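Local atomic coordinates of peptidoglycan synthetase penicillin-binding protein 3 (Bifidobacterium adolescentis, PDB entry 4YE5), a protein that probably binds penicillin and probably cross-links peptidoglycan strands in the bacterial cell wall. Residues S213-T218 with R428-I433. Residues are numbered along the deposited sequence; the frame is centred on the assembly and turned at random.
Sequences SDVTLT and RIIKSI
The carbonyl oxygen of Thr216 accepts two backbone N-H groups, from Lys431 N at 2.8 Å and from Ser432 N at 3.2 Å. This double grip marks a classic beta bulge: Lys431 and Ser432 together face the single residue Thr216, and the register of the two antiparallel strands slips by one. Lys431 N lies in the plane of that carbonyl, although the N-H...O angle is only 141°. On one flank of the bulge Thr216 N donates to Ser432 O in a nearly straight bond of 2.9 Å; on the other, Thr218 N donates to Ile429 O from above the carbonyl plane.

The Thr216 and Ser432 side chains share a face of the sheet, where Ser432 OG packs 3.3 Å from Thr216 CB. With OG1 beside its own backbone N (chi1 -66°), Thr216 shares a water with Ser432 OG. Lys431 runs alongside Thr216, and its extended chain ends with NZ hydrogen-bonded to Thr38 OG1. Ile430 CD1 makes apolar contact with Leu217 CD2 at 3.7 Å and also touches Val215 CG1, while Ile433 CG2 packs on Ser213 CB. Beyond the bulge, Thr218 CG2 packs against Lys431 CB and obliquely against the Arg428 guanidinium, whose NE forms a salt bridge with Asp254 and whose NH1 hydrogen-bonds to Gln443 O; Thr218 OG1 bonds to Ile255 O.

Strand 35-36 flanks 214-217 on its other edge, so the contact lies inside a mixed sheet joining widely separated parts of the chain. All four direct hydrogen bonds between the segments are backbone to backbone, with the bulge's extra residue accommodated by one carbonyl serving two donors.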
ATOM      1  N   SER A 213     -13.733  10.227  -6.174  1.00 27.07           N
ATOM      2  CA  SER A 213     -13.106  11.046  -5.150  1.00 31.80           C
ATOM      3  C   SER A 213     -11.587  10.843  -5.185  1.00 31.74           C
ATOM      4  O   SER A 213     -11.109   9.869  -5.757  1.00 26.02           O
ATOM      5  CB  SER A 213     -13.670  10.693  -3.775  1.00 26.47           C
ATOM      6  OG  SER A 213     -14.988  11.195  -3.638  1.00 31.80           O
ATOM      7  N   ASP A 214     -10.835  11.771  -4.606  1.00 30.38           N
ATOM      8  CA  ASP A 214      -9.379  11.647  -4.560  1.00 27.18           C
ATOM      9  C   ASP A 214      -8.953  10.972  -3.261  1.00 28.49           C
ATOM     10  O   ASP A 214      -9.598  11.134  -2.229  1.00 28.46           O
ATOM     11  CB  ASP A 214      -8.703  13.008  -4.665  1.00 26.68           C
ATOM     12  CG  ASP A 214      -9.143  13.791  -5.905  1.00 33.44           C
ATOM     13  OD1 ASP A 214      -9.276  13.197  -7.001  1.00 28.58           O
ATOM     14  OD2 ASP A 214      -9.335  15.010  -5.772  1.00 39.30           O
ATOM     15  N   VAL A 215      -7.852  10.234  -3.324  1.00 23.75           N
ATOM     16  CA  VAL A 215      -7.360   9.470  -2.192  1.00 21.83           C
ATOM     17  C   VAL A 215      -5.982   9.991  -1.801  1.00 22.47           C
ATOM     18  O   VAL A 215      -5.077  10.087  -2.645  1.00 21.87           O
ATOM     19  CB  VAL A 215      -7.259   7.968  -2.559  1.00 26.45           C
ATOM     20  CG1 VAL A 215      -6.467   7.205  -1.506  1.00 24.33           C
ATOM     21  CG2 VAL A 215      -8.651   7.366  -2.734  1.00 23.35           C
ATOM     22  N   THR A 216      -5.826  10.338  -0.530  1.00 21.61           N
ATOM     23  CA  THR A 216      -4.536  10.761   0.015  1.00 20.98           C
ATOM     24  C   THR A 216      -3.928   9.647   0.871  1.00 22.92           C
ATOM     25  O   THR A 216      -4.574   9.163   1.807  1.00 20.43           O
ATOM     26  CB  THR A 216      -4.717  12.033   0.877  1.00 25.40           C
ATOM     27  OG1 THR A 216      -5.130  13.123   0.038  1.00 26.89           O
ATOM     28  CG2 THR A 216      -3.423  12.408   1.588  1.00 23.35           C
ATOM     29  N   LEU A 217      -2.697   9.245   0.545  1.00 20.03           N
ATOM     30  CA  LEU A 217      -1.995   8.171   1.260  1.00 18.47           C
ATOM     31  C   LEU A 217      -1.277   8.744   2.473  1.00 22.67           C
ATOM     32  O   LEU A 217      -1.017   9.940   2.520  1.00 19.06           O
ATOM     33  CB  LEU A 217      -0.939   7.515   0.338  1.00 17.87           C
ATOM     34  CG  LEU A 217      -1.436   7.039  -1.038  1.00 19.19           C
ATOM     35  CD1 LEU A 217      -0.283   6.274  -1.766  1.00 17.37           C
ATOM     36  CD2 LEU A 217      -2.638   6.144  -0.810  1.00 18.15           C
ATOM     37  N   THR A 218      -0.946   7.893   3.440  1.00 20.61           N
ATOM     38  CA  THR A 218      -0.027   8.289   4.502  1.00 20.31           C
ATOM     39  C   THR A 218       1.433   8.273   4.006  1.00 20.27           C
ATOM     40  O   THR A 218       2.320   8.822   4.665  1.00 20.06           O
ATOM     41  CB  THR A 218      -0.124   7.340   5.690  1.00 18.26           C
ATOM     42  OG1 THR A 218       0.197   6.019   5.248  1.00 17.77           O
ATOM     43  CG2 THR A 218      -1.562   7.362   6.304  1.00 19.05           C
ATOM     44  N   ARG A 428      -2.333   2.320   9.266  1.00 16.52           N
ATOM     45  CA  ARG A 428      -3.095   3.087   8.275  1.00 21.57           C
ATOM     46  C   ARG A 428      -2.231   3.417   7.068  1.00 17.06           C
ATOM     47  O   ARG A 428      -1.080   3.794   7.221  1.00 17.65           O
ATOM     48  CB  ARG A 428      -3.623   4.400   8.878  1.00 19.20           C
ATOM     49  CG  ARG A 428      -4.624   5.107   7.981  1.00 25.78           C
ATOM     50  CD  ARG A 428      -5.337   6.268   8.709  1.00 26.26           C
ATOM     51  NE  ARG A 428      -4.392   7.326   9.073  1.00 24.41           N
ATOM     52  CZ  ARG A 428      -4.684   8.626   9.117  1.00 28.36           C
ATOM     53  NH1 ARG A 428      -5.901   9.061   8.809  1.00 28.52           N
ATOM     54  NH2 ARG A 428      -3.746   9.498   9.457  1.00 26.89           N
ATOM     55  N   ILE A 429      -2.790   3.274   5.873  1.00 18.94           N
ATOM     56  CA  ILE A 429      -2.105   3.728   4.682  1.00 19.46           C
ATOM     57  C   ILE A 429      -2.967   4.715   3.879  1.00 24.92           C
ATOM     58  O   ILE A 429      -2.434   5.521   3.098  1.00 20.77           O
ATOM     59  CB  ILE A 429      -1.647   2.545   3.793  1.00 21.11           C
ATOM     60  CG1 ILE A 429      -0.608   3.022   2.766  1.00 22.92           C
ATOM     61  CG2 ILE A 429      -2.836   1.864   3.147  1.00 15.94           C
ATOM     62  CD1 ILE A 429       0.105   1.884   2.065  1.00 22.17           C
ATOM     63  N   ILE A 430      -4.288   4.658   4.070  1.00 22.92           N
ATOM     64  CA  ILE A 430      -5.184   5.656   3.479  1.00 21.01           C
ATOM     65  C   ILE A 430      -5.487   6.747   4.510  1.00 22.84           C
ATOM     66  O   ILE A 430      -6.168   6.502   5.499  1.00 24.01           O
ATOM     67  CB  ILE A 430      -6.520   5.032   2.998  1.00 23.81           C
ATOM     68  CG1 ILE A 430      -6.274   3.896   2.006  1.00 22.89           C
ATOM     69  CG2 ILE A 430      -7.416   6.105   2.374  1.00 24.87           C
ATOM     70  CD1 ILE A 430      -5.442   4.278   0.784  1.00 19.45           C
ATOM     71  N   LYS A 431      -4.967   7.943   4.281  1.00 21.84           N
ATOM     72  CA  LYS A 431      -5.080   9.035   5.238  1.00 24.68           C
ATOM     73  C   LYS A 431      -6.425   9.768   5.113  1.00 33.30           C
ATOM     74  O   LYS A 431      -7.101  10.028   6.114  1.00 28.08           O
ATOM     75  CB  LYS A 431      -3.918  10.005   5.016  1.00 23.27           C
ATOM     76  CG  LYS A 431      -4.003  11.359   5.690  1.00 32.24           C
ATOM     77  CD  LYS A 431      -2.639  12.033   5.563  1.00 29.35           C
ATOM     78  CE  LYS A 431      -2.659  13.452   6.034  1.00 33.77           C
ATOM     79  NZ  LYS A 431      -1.324  14.080   5.861  1.00 38.06           N
ATOM     80  N   SER A 432      -6.811  10.101   3.887  1.00 23.45           N
ATOM     81  CA  SER A 432      -8.066  10.827   3.674  1.00 27.79           C
ATOM     82  C   SER A 432      -8.668  10.634   2.292  1.00 32.95           C
ATOM     83  O   SER A 432      -8.013  10.138   1.369  1.00 27.38           O
ATOM     84  CB  SER A 432      -7.908  12.322   3.980  1.00 31.44           C
ATOM     85  OG  SER A 432      -6.989  12.943   3.101  1.00 36.75           O
ATOM     86  N   ILE A 433      -9.942  10.998   2.176  1.00 29.95           N
ATOM     87  CA  ILE A 433     -10.635  10.985   0.905  1.00 33.21           C
ATOM     88  C   ILE A 433     -11.247  12.362   0.695  1.00 37.97           C
ATOM     89  O   ILE A 433     -11.867  12.903   1.613  1.00 34.98           O
ATOM     90  CB  ILE A 433     -11.727   9.897   0.894  1.00 36.71           C
ATOM     91  CG1 ILE A 433     -11.071   8.509   0.950  1.00 33.22           C
ATOM     92  CG2 ILE A 433     -12.634  10.038  -0.339  1.00 32.73           C
ATOM     93  CD1 ILE A 433     -12.054   7.379   1.124  1.00 38.18           C
TER
HETATM   94  O   HOH W   1      -7.748  13.207   0.086  1.00 30.55           O